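Local coordinates for sensor protein qseC (PDB 3JZ3) that serves as the sensor histidine kinase of a two-component system, using ATP to phosphorylate a histidine and switching on the flagella regulon, at residues S46-A51 / L121-L126. Sequence-based numbering, arbitrary orientation.
Sequences SGIDRA and LVRNLL. With SO4 (sulfate ion), chain C.
Over one face of the Arg-123 guanidinium, toward its rim, lies CG1 of Ile-48, 3.8 Å above the plane; the Arg-50 guanidinium, on the far side of helix 42-61, carries Ser-46 OG over one face and a sulfate at its edge. The Ile-48/Arg-123 pair illustrates how a helix of the dimerisation and phosphoacceptor region can pack on the ATP-binding domain, an alpha/beta sandwich of the GHKL type, here through helix 115-131. From 46-51, Ile-48 alone makes the contact with 121-126. Its two arms diverge toward different partners: CG1 and CD1 meet the aliphatic part of Arg-123, with CG1 3.4 Å from its CG, while CG2 touches the amide of Asn-124, 4.0 Å from ND2. Arg-123 bends at chi2 (73°), which brings its NH1 within 3.9 Å of Ile-48 CD1 with the guanidinium face turned to CG1, and the two side chains cross nearly at right angles. The Asn-124 amide is held from outside these segments, ND2 donating to Leu-120 O and to Thr-52 OG1; the latter bond gives the helix pair a polar link beside the apolar contact. Leu-121 and Leu-125 turn instead to the sheet and helix 186-193. On the other flank, the extended Arg-50 side chain reaches the sulfate, probably from the crystallisation liquor; Arg-53 NH2 is a further donor to it, and Arg-50 NE and NH2 both donate to O2, each at 2.8 Å.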
# COMPACT_ATOMS: atom_id res chain seq x y z
N SER B 46 2.40 -6.15 -9.46
CA SER B 46 1.89 -4.84 -9.89
C SER B 46 1.51 -3.95 -8.70
O SER B 46 1.80 -2.76 -8.69
CB SER B 46 0.71 -5.01 -10.84
OG SER B 46 0.03 -3.79 -11.06
N GLY B 47 0.84 -4.54 -7.71
CA GLY B 47 0.47 -3.84 -6.48
C GLY B 47 1.67 -3.26 -5.77
O GLY B 47 1.69 -2.09 -5.40
N ILE B 48 2.69 -4.10 -5.58
CA ILE B 48 3.96 -3.70 -4.97
C ILE B 48 4.71 -2.69 -5.84
O ILE B 48 5.36 -1.78 -5.32
CB ILE B 48 4.85 -4.95 -4.66
CG1 ILE B 48 4.26 -5.74 -3.49
CG2 ILE B 48 6.32 -4.56 -4.41
CD1 ILE B 48 4.12 -4.96 -2.16
N ASP B 49 4.60 -2.86 -7.15
CA ASP B 49 5.24 -1.97 -8.12
C ASP B 49 4.69 -0.54 -8.05
O ASP B 49 5.45 0.42 -8.13
CB ASP B 49 5.04 -2.53 -9.53
CG ASP B 49 6.34 -2.77 -10.25
OD1 ASP B 49 7.04 -1.78 -10.55
OD2 ASP B 49 6.66 -3.95 -10.51
N ARG B 50 3.37 -0.43 -7.90
CA ARG B 50 2.70 0.87 -7.82
C ARG B 50 2.96 1.57 -6.49
O ARG B 50 3.20 2.78 -6.46
CB ARG B 50 1.20 0.71 -8.04
CG ARG B 50 0.83 0.31 -9.45
CD ARG B 50 -0.58 -0.23 -9.50
NE ARG B 50 -0.93 -0.68 -10.83
CZ ARG B 50 -2.15 -1.03 -11.22
NH1 ARG B 50 -3.17 -0.98 -10.36
NH2 ARG B 50 -2.35 -1.42 -12.47
N ALA B 51 2.90 0.82 -5.39
CA ALA B 51 3.21 1.35 -4.06
C ALA B 51 4.67 1.78 -3.97
O ALA B 51 4.98 2.81 -3.36
CB ALA B 51 2.88 0.33 -2.99
N LEU B 121 10.79 -2.97 0.95
CA LEU B 121 12.14 -3.39 0.60
C LEU B 121 12.20 -4.90 0.36
O LEU B 121 12.62 -5.34 -0.72
CB LEU B 121 13.13 -3.01 1.71
CG LEU B 121 14.63 -3.20 1.46
CD1 LEU B 121 15.44 -2.38 2.44
CD2 LEU B 121 15.04 -4.67 1.53
N VAL B 122 11.76 -5.67 1.35
CA VAL B 122 11.85 -7.13 1.29
C VAL B 122 11.04 -7.67 0.12
O VAL B 122 11.50 -8.55 -0.62
CB VAL B 122 11.41 -7.80 2.62
CG1 VAL B 122 11.31 -9.30 2.46
CG2 VAL B 122 12.39 -7.45 3.74
N ARG B 123 9.84 -7.13 -0.05
CA ARG B 123 8.91 -7.59 -1.07
C ARG B 123 9.40 -7.33 -2.51
O ARG B 123 9.18 -8.14 -3.40
CB ARG B 123 7.54 -6.98 -0.84
CG ARG B 123 6.44 -7.62 -1.64
CD ARG B 123 6.07 -9.00 -1.13
NE ARG B 123 5.04 -9.60 -1.98
CZ ARG B 123 3.74 -9.36 -1.88
NH1 ARG B 123 3.27 -8.52 -0.96
NH2 ARG B 123 2.89 -9.96 -2.70
N ASN B 124 10.08 -6.20 -2.71
CA ASN B 124 10.71 -5.90 -4.00
C ASN B 124 11.78 -6.92 -4.38
O ASN B 124 11.83 -7.38 -5.52
CB ASN B 124 11.31 -4.50 -3.99
CG ASN B 124 10.31 -3.45 -4.40
OD1 ASN B 124 10.02 -3.28 -5.59
ND2 ASN B 124 9.77 -2.73 -3.43
N LEU B 125 12.62 -7.27 -3.41
CA LEU B 125 13.67 -8.27 -3.62
C LEU B 125 13.06 -9.64 -3.91
O LEU B 125 13.60 -10.41 -4.70
CB LEU B 125 14.59 -8.35 -2.40
CG LEU B 125 15.45 -7.15 -2.02
CD1 LEU B 125 16.17 -7.45 -0.72
CD2 LEU B 125 16.44 -6.78 -3.12
N LEU B 126 11.94 -9.92 -3.25
CA LEU B 126 11.23 -11.19 -3.40
C LEU B 126 10.54 -11.31 -4.74
O LEU B 126 10.68 -12.32 -5.41
CB LEU B 126 10.22 -11.38 -2.27
CG LEU B 126 10.69 -12.17 -1.06
CD1 LEU B 126 9.60 -12.20 -0.02
CD2 LEU B 126 11.06 -13.59 -1.48
S SO4 C . 1.54 -1.02 -13.56
O1 SO4 C . 2.17 -1.13 -12.24
O2 SO4 C . 0.17 -0.54 -13.41
O3 SO4 C . 2.30 -0.07 -14.37
O4 SO4 C . 1.54 -2.33 -14.20